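Local atomic coordinates of regulator of nonsense transcripts 2 (Homo sapiens, PDB entry 4CEK), a protein that acts as a factor in nonsense-mediated mRNA decay and is represented here by the second of its three MIF4G domains. Residues A[173-177]-A[222-228]. Residues are numbered along the deposited sequence.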
ATOM      1  N   ALA A 173      -3.783   1.538  -5.243  1.00 34.06           N
ATOM      2  CA  ALA A 173      -4.031   2.587  -4.267  1.00 31.73           C
ATOM      3  C   ALA A 173      -4.952   3.686  -4.806  1.00 32.04           C
ATOM      4  O   ALA A 173      -5.751   4.255  -4.055  1.00 32.78           O
ATOM      5  CB  ALA A 173      -2.722   3.193  -3.759  1.00 30.25           C
ATOM      6  N   ARG A 174      -4.794   4.059  -6.073  1.00 34.96           N
ATOM      7  CA  ARG A 174      -5.652   5.105  -6.665  1.00 34.54           C
ATOM      8  C   ARG A 174      -7.135   4.670  -6.670  1.00 33.11           C
ATOM      9  O   ARG A 174      -8.010   5.442  -6.297  1.00 34.08           O
ATOM     10  CB  ARG A 174      -5.222   5.468  -8.094  1.00 36.96           C
ATOM     11  CG  ARG A 174      -5.653   6.882  -8.497  1.00 40.98           C
ATOM     12  CD  ARG A 174      -5.181   7.245  -9.889  1.00 40.99           C
ATOM     13  NE  ARG A 174      -6.112   8.138 -10.598  1.00 43.10           N
ATOM     14  CZ  ARG A 174      -6.121   9.469 -10.550  1.00 47.59           C
ATOM     15  NH1 ARG A 174      -5.238  10.138  -9.827  1.00 53.07           N
ATOM     16  NH2 ARG A 174      -7.026  10.151 -11.245  1.00 51.47           N
ATOM     17  N   LEU A 175      -7.382   3.435  -7.088  1.00 30.32           N
ATOM     18  CA  LEU A 175      -8.712   2.824  -7.051  1.00 34.55           C
ATOM     19  C   LEU A 175      -9.329   3.009  -5.669  1.00 39.79           C
ATOM     20  O   LEU A 175     -10.380   3.631  -5.536  1.00 40.18           O
ATOM     21  CB  LEU A 175      -8.625   1.319  -7.378  1.00 34.36           C
ATOM     22  CG  LEU A 175      -9.952   0.575  -7.620  1.00 37.00           C
ATOM     23  CD1 LEU A 175     -10.786   1.261  -8.712  1.00 36.51           C
ATOM     24  CD2 LEU A 175      -9.640  -0.854  -8.006  1.00 34.43           C
ATOM     25  N   VAL A 176      -8.614   2.525  -4.636  1.00 40.00           N
ATOM     26  CA  VAL A 176      -9.110   2.551  -3.277  1.00 35.62           C
ATOM     27  C   VAL A 176      -9.441   3.976  -2.858  1.00 35.58           C
ATOM     28  O   VAL A 176     -10.501   4.222  -2.307  1.00 36.15           O
ATOM     29  CB  VAL A 176      -8.117   1.908  -2.301  1.00 33.73           C
ATOM     30  CG1 VAL A 176      -8.507   2.237  -0.865  1.00 29.87           C
ATOM     31  CG2 VAL A 176      -8.045   0.396  -2.537  1.00 32.48           C
ATOM     32  N   ALA A 177      -8.560   4.922  -3.151  1.00 36.37           N
ATOM     33  CA  ALA A 177      -8.776   6.297  -2.708  1.00 37.10           C
ATOM     34  C   ALA A 177      -9.895   6.966  -3.505  1.00 38.59           C
ATOM     35  O   ALA A 177     -10.539   7.913  -3.036  1.00 39.94           O
ATOM     36  CB  ALA A 177      -7.496   7.092  -2.831  1.00 33.10           C
ATOM     37  N   GLU A 222       2.106   3.490  -0.815  1.00 26.62           N
ATOM     38  CA  GLU A 222       1.248   4.087  -1.875  1.00 28.90           C
ATOM     39  C   GLU A 222      -0.064   4.646  -1.278  1.00 28.18           C
ATOM     40  O   GLU A 222      -0.475   5.783  -1.536  1.00 28.74           O
ATOM     41  CB  GLU A 222       0.948   3.030  -2.937  1.00 31.08           C
ATOM     42  CG  GLU A 222       2.120   2.753  -3.888  1.00 31.52           C
ATOM     43  CD  GLU A 222       2.631   4.047  -4.528  1.00 31.94           C
ATOM     44  OE1 GLU A 222       1.812   4.932  -4.850  1.00 36.13           O
ATOM     45  OE2 GLU A 222       3.857   4.230  -4.663  1.00 36.60           O
ATOM     46  N   LEU A 223      -0.639   3.868  -0.378  1.00 26.44           N
ATOM     47  CA  LEU A 223      -1.821   4.262   0.365  1.00 26.76           C
ATOM     48  C   LEU A 223      -1.582   5.477   1.233  1.00 28.18           C
ATOM     49  O   LEU A 223      -2.502   6.243   1.473  1.00 29.12           O
ATOM     50  CB  LEU A 223      -2.335   3.063   1.191  1.00 27.09           C
ATOM     51  CG  LEU A 223      -3.056   2.030   0.297  1.00 26.39           C
ATOM     52  CD1 LEU A 223      -3.228   0.708   0.981  1.00 24.93           C
ATOM     53  CD2 LEU A 223      -4.412   2.583  -0.168  1.00 23.60           C
ATOM     54  N   THR A 224      -0.348   5.677   1.695  1.00 28.28           N
ATOM     55  CA  THR A 224      -0.036   6.818   2.550  1.00 27.37           C
ATOM     56  C   THR A 224      -0.049   8.065   1.692  1.00 30.64           C
ATOM     57  O   THR A 224      -0.572   9.139   2.111  1.00 31.32           O
ATOM     58  CB  THR A 224       1.361   6.663   3.206  1.00 28.55           C
ATOM     59  OG1 THR A 224       1.375   5.474   4.011  1.00 28.08           O
ATOM     60  CG2 THR A 224       1.722   7.856   4.087  1.00 24.85           C
ATOM     61  N   LYS A 225       0.549   7.949   0.496  1.00 31.31           N
ATOM     62  CA  LYS A 225       0.584   9.088  -0.438  1.00 34.22           C
ATOM     63  C   LYS A 225      -0.836   9.496  -0.835  1.00 32.82           C
ATOM     64  O   LYS A 225      -1.065  10.640  -1.123  1.00 33.76           O
ATOM     65  CB  LYS A 225       1.483   8.815  -1.684  1.00 33.52           C
ATOM     66  CG  LYS A 225       2.998   8.918  -1.386  1.00 34.93           C
ATOM     67  CD  LYS A 225       3.930   8.558  -2.569  1.00 34.24           C
ATOM     68  CE  LYS A 225       3.742   7.139  -3.078  1.00 34.20           C
ATOM     69  NZ  LYS A 225       4.817   6.663  -4.026  1.00 33.06           N
ATOM     70  N   PHE A 226      -1.778   8.554  -0.825  1.00 34.92           N
ATOM     71  CA  PHE A 226      -3.183   8.863  -1.094  1.00 36.43           C
ATOM     72  C   PHE A 226      -4.008   9.262   0.163  1.00 38.32           C
ATOM     73  O   PHE A 226      -5.221   9.490   0.061  1.00 36.96           O
ATOM     74  CB  PHE A 226      -3.836   7.665  -1.804  1.00 36.70           C
ATOM     75  CG  PHE A 226      -3.596   7.651  -3.289  1.00 33.96           C
ATOM     76  CD1 PHE A 226      -4.200   8.580  -4.090  1.00 34.41           C
ATOM     77  CD2 PHE A 226      -2.777   6.714  -3.858  1.00 32.37           C
ATOM     78  CE1 PHE A 226      -3.983   8.589  -5.445  1.00 35.02           C
ATOM     79  CE2 PHE A 226      -2.552   6.696  -5.196  1.00 34.34           C
ATOM     80  CZ  PHE A 226      -3.160   7.632  -6.001  1.00 35.69           C
ATOM     81  N   LYS A 227      -3.347   9.328   1.323  1.00 38.09           N
ATOM     82  CA  LYS A 227      -3.978   9.627   2.607  1.00 41.43           C
ATOM     83  C   LYS A 227      -5.006   8.578   3.019  1.00 40.66           C
ATOM     84  O   LYS A 227      -5.915   8.912   3.754  1.00 39.85           O
ATOM     85  CB  LYS A 227      -4.652  11.013   2.601  1.00 45.27           C
ATOM     86  CG  LYS A 227      -3.784  12.137   2.055  1.00 48.47           C
ATOM     87  CD  LYS A 227      -4.538  13.463   2.040  1.00 55.05           C
ATOM     88  CE  LYS A 227      -3.783  14.527   1.232  1.00 68.00           C
ATOM     89  NZ  LYS A 227      -4.654  15.633   0.719  1.00 73.72           N
ATOM     90  N   MET A 228      -4.891   7.339   2.531  1.00 37.46           N
ATOM     91  CA  MET A 228      -5.698   6.237   3.061  1.00 35.33           C
ATOM     92  C   MET A 228      -5.102   5.709   4.362  1.00 35.00           C
ATOM     93  O   MET A 228      -5.827   5.289   5.216  1.00 39.54           O
ATOM     94  CB  MET A 228      -5.848   5.126   2.051  1.00 34.33           C
ATOM     95  CG  MET A 228      -6.620   5.548   0.800  1.00 37.71           C
ATOM     96  SD  MET A 228      -8.352   6.100   1.082  1.00 36.52           S
ATOM     97  CE  MET A 228      -8.216   7.886   1.199  1.00 28.89           C
TER
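The ring of Phe226 lies against one side of helix 169-179, with one face over the backbone: Arg174 CA sits 4.0 Å from the ring centroid and 25° off its normal, which defines a CH-pi contact. Alanines one helical turn apart complete this fit, Ala173 CB reaching Phe226 CD2 at 3.5 Å and Ala177 CB reaching Phe226 CD1 at 3.8 Å. Their small side chains let the backbones come close; Ala173 CA and Leu223 CA are 5.4 Å apart. Further along, Val176 CG1 meets Leu223 CD2 and Met228 CG, each at 4.2 Å, while Met228 SD lies 3.8 Å from Ala177 CA. No hydrogen bond crosses the interface, so apolar packing holds it.

Met228 gets into position because the chain turns at the end of helix 210-225. Lys227 has a positive phi of 63°, and Met228 N to Leu223 O (2.8 Å) with Lys227 N to Thr224 O (2.9 Å) form a Schellman motif. The charged ends do not pair across the contact: Arg174 hydrogen-bonds to Phe17 O and forms a salt bridge with Asp135, whereas Glu222 OE2 forms one with Lys225 NZ (2.7 Å) and its OE1 hydrogen-bonds to Tyr18. Helix 185-203 packs on Val176, Leu223 and Met228; the contact, largely buried, joins helix 169-179 to the C-terminal turn of helix 210-225 within the all-helical MIF4G fold.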